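PDB 4MBO: serine-rich Repeat Adhesion Glycoprotein (Srr1) from Streptococcus agalactiae, which probably serves as a surface adhesin of the bacterium, binding host fibrinogen. Local coordinates for residues S15-D26 against A143-E154. Residues are numbered along the deposited sequence; the frame is centred on the assembly and turned at random. Where two conformers were deposited one is given.
Sequences SELQKVNIALKD and ATLNNQVASIEE
The carboxylates of D26 and E154 meet at one end of the interface, their planes turned 57° apart, and OD2 of D26 lies 2.5 Å from OE2 of E154. At so short a distance one of the two acids probably carries a proton. One face of the D26 carboxylate is covered by I152, whose CD1 stands almost straight over CG at 3.7 Å; OE2 of E154 arrives beside OD2, tilted from the plane toward that same face. The bend of E154 at chi2 brings its carboxylate round to D26, while its OE1 takes a weak hydrogen bond from the backbone of G33. At the far end CA of S15 lies over one face of the N146 amide, 3.3 Å from OD1 and 3.7 Å from CG, within the type II' turn L145-Q148 that joins the hairpin strands. Between these polar ends the contact illustrates how a beta sandwich closes: strand 20-25, an edge strand of its four-stranded sheet, faces the hairpin of the opposing sheet, consistent with an Ig-like domain, and runs almost parallel to strand 148-154, at 7°. Where the strands come closest, CB of A150 lies 3.6 Å from CA of A23. I22 uses two branches. With CG1 anti to the backbone N (chi1 -173°), CD1 extends to CB of A143 at 3.8 Å, whereas CG2 turns to the carbonyl O of Q148. V20 lays CG1 over CG of Q148, 3.6 Å away, and also touches L145; the side chains of L17 and L145 cross at about a right angle, touching through their CD1 methyls. Further along, L24 sets CB against CG2 of I152, and a single water donates to the carbonyl oxygens of both L24 and S151, bridging the two backbones.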
ATOM      1  N   SER A  15      31.049   7.861  -0.174  1.00 35.06           N
ATOM      2  CA  SER A  15      32.087   8.163   0.828  1.00 37.34           C
ATOM      3  C   SER A  15      32.813   9.504   0.600  1.00 38.13           C
ATOM      4  O   SER A  15      33.566   9.942   1.490  1.00 39.12           O
ATOM      5  CB  SER A  15      33.107   7.013   0.921  1.00 38.51           C
ATOM      6  OG  SER A  15      33.841   6.879  -0.283  1.00 40.66           O
ATOM      7  N   GLU A  16      32.585  10.146  -0.559  1.00 34.85           N
ATOM      8  CA  GLU A  16      33.255  11.433  -0.940  1.00 34.84           C
ATOM      9  C   GLU A  16      32.328  12.670  -0.838  1.00 32.37           C
ATOM     10  O   GLU A  16      32.731  13.828  -1.102  1.00 29.97           O
ATOM     11  CB  GLU A  16      33.760  11.339  -2.382  1.00 39.38           C
ATOM     12  CG  GLU A  16      34.557  12.539  -2.869  1.00 43.45           C
ATOM     13  CD  GLU A  16      35.071  12.387  -4.298  1.00 48.86           C
ATOM     14  OE1 GLU A  16      34.757  11.371  -4.962  1.00 50.40           O
ATOM     15  OE2 GLU A  16      35.800  13.301  -4.754  1.00 48.04           O
ATOM     16  N   LEU A  17      31.071  12.417  -0.528  1.00 27.78           N
ATOM     17  CA  LEU A  17      30.115  13.495  -0.389  1.00 24.35           C
ATOM     18  C   LEU A  17      30.502  14.340   0.807  1.00 23.87           C
ATOM     19  O   LEU A  17      30.967  13.797   1.804  1.00 23.85           O
ATOM     20  CB  LEU A  17      28.715  12.898  -0.193  1.00 22.18           C
ATOM     21  CG  LEU A  17      28.254  11.933  -1.283  1.00 23.08           C
ATOM     22  CD1 LEU A  17      26.859  11.444  -1.010  1.00 23.79           C
ATOM     23  CD2 LEU A  17      28.323  12.576  -2.649  1.00 27.28           C
ATOM     24  N   GLN A  18      30.302  15.654   0.724  1.00 22.78           N
ATOM     25  CA  GLN A  18      30.624  16.575   1.801  1.00 23.99           C
ATOM     26  C   GLN A  18      29.388  17.302   2.308  1.00 21.59           C
ATOM     27  O   GLN A  18      28.382  17.388   1.604  1.00 19.63           O
ATOM     28  CB  GLN A  18      31.618  17.630   1.286  1.00 26.56           C
ATOM     29  CG  GLN A  18      32.913  17.069   0.705  1.00 30.49           C
ATOM     30  CD  GLN A  18      33.794  16.433   1.754  1.00 36.93           C
ATOM     31  OE1 GLN A  18      34.005  17.001   2.831  1.00 44.43           O
ATOM     32  NE2 GLN A  18      34.335  15.263   1.447  1.00 41.89           N
ATOM     33  N   LYS A  19      29.462  17.824   3.536  1.00 20.68           N
ATOM     34  CA  LYS A  19      28.354  18.584   4.119  1.00 21.35           C
ATOM     35  C   LYS A  19      27.067  17.767   4.071  1.00 19.62           C
ATOM     36  O   LYS A  19      25.980  18.302   3.896  1.00 18.59           O
ATOM     37  CB  LYS A  19      28.169  19.931   3.369  1.00 23.57           C
ATOM     38  CG  LYS A  19      29.475  20.684   3.224  1.00 28.30           C
ATOM     39  CD  LYS A  19      29.338  22.027   2.505  1.00 31.43           C
ATOM     40  CE  LYS A  19      28.710  23.054   3.409  1.00 32.52           C
ATOM     41  NZ  LYS A  19      29.007  24.426   2.934  1.00 35.56           N
ATOM     42  N   VAL A  20      27.199  16.462   4.292  1.00 18.69           N
ATOM     43  CA  VAL A  20      26.032  15.615   4.236  1.00 17.10           C
ATOM     44  C   VAL A  20      25.069  15.821   5.418  1.00 17.32           C
ATOM     45  O   VAL A  20      25.480  15.891   6.597  1.00 18.16           O
ATOM     46  CB  VAL A  20      26.447  14.122   4.225  1.00 17.06           C
ATOM     47  CG1 VAL A  20      25.227  13.236   4.244  1.00 16.83           C
ATOM     48  CG2 VAL A  20      27.343  13.805   3.032  1.00 18.46           C
ATOM     49  N   ASN A  21      23.789  15.965   5.071  0.50 17.95           N
ATOM     50  CA  ASN A  21      22.686  16.124   6.005  0.50 18.49           C
ATOM     51  C   ASN A  21      21.617  15.098   5.587  0.50 17.62           C
ATOM     52  O   ASN A  21      21.486  14.821   4.388  0.50 17.12           O
ATOM     53  CB  ASN A  21      22.099  17.543   5.908  0.50 21.35           C
ATOM     54  CG  ASN A  21      23.048  18.617   6.433  0.50 23.19           C
ATOM     55  OD1 ASN A  21      23.261  18.726   7.629  0.50 26.90           O
ATOM     56  ND2 ASN A  21      23.558  19.450   5.545  0.50 24.88           N
ATOM     57  N   ILE A  22      20.898  14.518   6.554  1.00 16.83           N
ATOM     58  CA  ILE A  22      19.784  13.630   6.239  1.00 15.55           C
ATOM     59  C   ILE A  22      18.831  13.677   7.423  1.00 15.46           C
ATOM     60  O   ILE A  22      19.263  13.757   8.577  1.00 16.85           O
ATOM     61  CB  ILE A  22      20.267  12.184   5.912  1.00 15.26           C
ATOM     62  CG1 ILE A  22      19.078  11.352   5.416  1.00 15.81           C
ATOM     63  CG2 ILE A  22      20.948  11.520   7.114  1.00 17.25           C
ATOM     64  CD1 ILE A  22      19.493  10.069   4.740  1.00 15.81           C
ATOM     65  N   ALA A  23      17.534  13.624   7.142  1.00 15.33           N
ATOM     66  CA  ALA A  23      16.529  13.690   8.169  1.00 14.59           C
ATOM     67  C   ALA A  23      15.246  13.020   7.745  1.00 14.33           C
ATOM     68  O   ALA A  23      14.937  12.917   6.539  1.00 15.50           O
ATOM     69  CB  ALA A  23      16.231  15.125   8.535  1.00 16.86           C
ATOM     70  N   LEU A  24      14.557  12.475   8.764  1.00 15.67           N
ATOM     71  CA  LEU A  24      13.212  11.899   8.622  1.00 15.99           C
ATOM     72  C   LEU A  24      12.284  12.759   9.474  1.00 17.01           C
ATOM     73  O   LEU A  24      12.546  13.017  10.660  1.00 17.67           O
ATOM     74  CB  LEU A  24      13.170  10.424   9.052  1.00 16.03           C
ATOM     75  CG  LEU A  24      13.828   9.466   8.083  1.00 15.73           C
ATOM     76  CD1 LEU A  24      14.091   8.139   8.766  1.00 16.83           C
ATOM     77  CD2 LEU A  24      13.007   9.268   6.814  1.00 17.91           C
ATOM     78  N   LYS A  25      11.196  13.225   8.860  0.50 18.01           N
ATOM     79  CA  LYS A  25      10.261  14.114   9.535  0.50 19.50           C
ATOM     80  C   LYS A  25       8.805  13.663   9.406  0.50 19.47           C
ATOM     81  O   LYS A  25       8.423  13.025   8.413  0.50 18.59           O
ATOM     82  CB  LYS A  25      10.452  15.533   8.992  0.50 21.50           C
ATOM     83  CG  LYS A  25      11.827  16.121   9.334  0.50 23.46           C
ATOM     84  CD  LYS A  25      12.198  17.358   8.519  0.50 25.39           C
ATOM     85  CE  LYS A  25      13.686  17.654   8.704  0.50 25.79           C
ATOM     86  NZ  LYS A  25      14.322  18.442   7.608  0.50 24.88           N
ATOM     87  N   ASP A  26       8.010  14.014  10.416  1.00 20.41           N
ATOM     88  CA  ASP A  26       6.599  13.612  10.487  1.00 22.01           C
ATOM     89  C   ASP A  26       5.645  14.790  10.741  1.00 23.64           C
ATOM     90  O   ASP A  26       4.566  14.608  11.265  1.00 22.58           O
ATOM     91  CB  ASP A  26       6.413  12.531  11.565  1.00 22.87           C
ATOM     92  CG  ASP A  26       6.541  13.028  13.009  1.00 24.93           C
ATOM     93  OD1 ASP A  26       6.861  14.211  13.272  1.00 24.77           O
ATOM     94  OD2 ASP A  26       6.327  12.180  13.930  1.00 24.78           O
ATOM     95  N   ALA A 143      17.323   6.059   7.858  1.00 12.95           N
ATOM     96  CA  ALA A 143      17.893   6.299   6.554  1.00 13.25           C
ATOM     97  C   ALA A 143      19.321   6.729   6.761  1.00 14.22           C
ATOM     98  O   ALA A 143      19.618   7.525   7.645  1.00 14.02           O
ATOM     99  CB  ALA A 143      17.122   7.358   5.803  1.00 13.71           C
ATOM    100  N   THR A 144      20.202   6.268   5.878  1.00 13.25           N
ATOM    101  CA  THR A 144      21.629   6.552   5.947  1.00 14.50           C
ATOM    102  C   THR A 144      22.176   7.075   4.631  1.00 14.89           C
ATOM    103  O   THR A 144      21.841   6.574   3.574  1.00 15.12           O
ATOM    104  CB  THR A 144      22.405   5.261   6.286  1.00 15.73           C
ATOM    105  OG1 THR A 144      22.028   4.811   7.600  1.00 16.95           O
ATOM    106  CG2 THR A 144      23.899   5.467   6.282  1.00 16.73           C
ATOM    107  N   LEU A 145      23.043   8.087   4.709  1.00 14.47           N
ATOM    108  CA  LEU A 145      23.751   8.573   3.542  1.00 15.56           C
ATOM    109  C   LEU A 145      25.201   8.744   4.014  1.00 16.98           C
ATOM    110  O   LEU A 145      25.505   9.613   4.805  1.00 15.89           O
ATOM    111  CB  LEU A 145      23.153   9.887   2.994  1.00 15.70           C
ATOM    112  CG  LEU A 145      23.915  10.480   1.800  1.00 17.11           C
ATOM    113  CD1 LEU A 145      24.109   9.518   0.637  1.00 17.40           C
ATOM    114  CD2 LEU A 145      23.149  11.692   1.312  1.00 17.45           C
ATOM    115  N   ASN A 146      26.070   7.862   3.520  1.00 19.19           N
ATOM    116  CA  ASN A 146      27.464   7.798   3.944  1.00 22.50           C
ATOM    117  C   ASN A 146      27.473   7.597   5.467  1.00 21.12           C
ATOM    118  O   ASN A 146      26.853   6.669   5.988  1.00 23.60           O
ATOM    119  CB  ASN A 146      28.249   9.026   3.514  1.00 25.90           C
ATOM    120  CG  ASN A 146      29.772   8.850   3.686  1.00 32.74           C
ATOM    121  OD1 ASN A 146      30.301   7.738   3.575  1.00 37.15           O
ATOM    122  ND2 ASN A 146      30.468   9.945   3.931  1.00 35.82           N
ATOM    123  N   ASN A 147      28.125   8.499   6.179  1.00 21.72           N
ATOM    124  CA  ASN A 147      28.248   8.368   7.637  1.00 21.37           C
ATOM    125  C   ASN A 147      27.173   9.105   8.427  1.00 20.33           C
ATOM    126  O   ASN A 147      27.245   9.165   9.657  1.00 20.95           O
ATOM    127  CB  ASN A 147      29.650   8.860   8.059  1.00 23.71           C
ATOM    128  CG  ASN A 147      30.765   7.981   7.518  1.00 30.10           C
ATOM    129  OD1 ASN A 147      31.845   8.469   7.125  1.00 39.49           O
ATOM    130  ND2 ASN A 147      30.508   6.683   7.452  1.00 30.84           N
ATOM    131  N   GLN A 148      26.163   9.653   7.750  1.00 17.57           N
ATOM    132  CA  GLN A 148      25.091  10.357   8.451  1.00 17.18           C
ATOM    133  C   GLN A 148      23.833   9.535   8.445  1.00 15.94           C
ATOM    134  O   GLN A 148      23.475   8.953   7.419  1.00 15.38           O
ATOM    135  CB  GLN A 148      24.796  11.687   7.772  1.00 20.54           C
ATOM    136  CG  GLN A 148      26.004  12.616   7.694  1.00 22.62           C
ATOM    137  CD  GLN A 148      26.704  12.892   9.016  1.00 28.18           C
ATOM    138  OE1 GLN A 148      27.949  12.900   9.076  1.00 37.15           O
ATOM    139  NE2 GLN A 148      25.953  13.083  10.053  1.00 28.39           N
ATOM    140  N   VAL A 149      23.160   9.519   9.585  1.00 14.96           N
ATOM    141  CA  VAL A 149      21.969   8.695   9.752  1.00 14.29           C
ATOM    142  C   VAL A 149      20.864   9.465  10.426  1.00 14.23           C
ATOM    143  O   VAL A 149      21.117  10.339  11.263  1.00 15.65           O
ATOM    144  CB  VAL A 149      22.303   7.443  10.627  1.00 14.18           C
ATOM    145  CG1 VAL A 149      21.193   6.407  10.569  1.00 14.32           C
ATOM    146  CG2 VAL A 149      23.595   6.782  10.186  1.00 15.45           C
ATOM    147  N   ALA A 150      19.645   9.185  10.001  1.00 13.74           N
ATOM    148  CA  ALA A 150      18.462   9.743  10.589  1.00 14.93           C
ATOM    149  C   ALA A 150      17.552   8.637  11.088  1.00 15.13           C
ATOM    150  O   ALA A 150      17.551   7.523  10.542  1.00 15.31           O
ATOM    151  CB  ALA A 150      17.741  10.577   9.553  1.00 16.93           C
ATOM    152  N   SER A 151      16.771   8.952  12.110  1.00 15.08           N
ATOM    153  CA  SER A 151      15.790   8.012  12.640  1.00 15.65           C
ATOM    154  C   SER A 151      14.562   8.723  13.130  1.00 14.97           C
ATOM    155  O   SER A 151      14.593   9.924  13.511  1.00 15.73           O
ATOM    156  CB  SER A 151      16.370   7.173  13.789  1.00 16.48           C
ATOM    157  OG  SER A 151      16.521   7.939  15.000  1.00 18.70           O
ATOM    158  N   ILE A 152      13.461   8.001  13.088  1.00 14.66           N
ATOM    159  CA  ILE A 152      12.201   8.479  13.652  1.00 15.36           C
ATOM    160  C   ILE A 152      11.392   7.259  14.055  1.00 15.40           C
ATOM    161  O   ILE A 152      11.533   6.189  13.446  1.00 15.19           O
ATOM    162  CB  ILE A 152      11.440   9.402  12.677  1.00 16.35           C
ATOM    163  CG1 ILE A 152      10.368  10.218  13.424  1.00 18.71           C
ATOM    164  CG2 ILE A 152      10.847   8.604  11.526  1.00 17.25           C
ATOM    165  CD1 ILE A 152       9.763  11.295  12.559  1.00 20.67           C
ATOM    166  N   GLU A 153      10.573   7.401  15.101  1.00 16.59           N
ATOM    167  CA  GLU A 153       9.722   6.313  15.561  1.00 17.45           C
ATOM    168  C   GLU A 153       8.247   6.676  15.420  1.00 17.05           C
ATOM    169  O   GLU A 153       7.843   7.797  15.755  1.00 17.84           O
ATOM    170  CB  GLU A 153       9.995   5.976  17.038  1.00 20.50           C
ATOM    171  CG  GLU A 153      11.328   5.335  17.295  1.00 22.81           C
ATOM    172  CD  GLU A 153      11.454   4.939  18.765  1.00 27.11           C
ATOM    173  OE1 GLU A 153      11.536   3.748  18.996  1.00 32.94           O
ATOM    174  OE2 GLU A 153      11.390   5.814  19.650  1.00 32.10           O
ATOM    175  N   GLU A 154       7.451   5.723  14.954  1.00 16.88           N
ATOM    176  CA  GLU A 154       6.014   5.919  14.774  1.00 16.57           C
ATOM    177  C   GLU A 154       5.267   4.622  14.882  1.00 15.62           C
ATOM    178  O   GLU A 154       5.767   3.594  14.400  1.00 15.56           O
ATOM    179  CB  GLU A 154       5.670   6.416  13.342  1.00 17.29           C
ATOM    180  CG  GLU A 154       6.455   7.585  12.799  1.00 19.48           C
ATOM    181  CD  GLU A 154       6.068   8.906  13.370  1.00 22.24           C
ATOM    182  OE1 GLU A 154       5.023   9.008  14.051  1.00 22.44           O
ATOM    183  OE2 GLU A 154       6.856   9.876  13.196  1.00 23.10           O
TER
HETATM  184  O   HOH W   1      13.466  12.362  13.631  0.60 19.57           O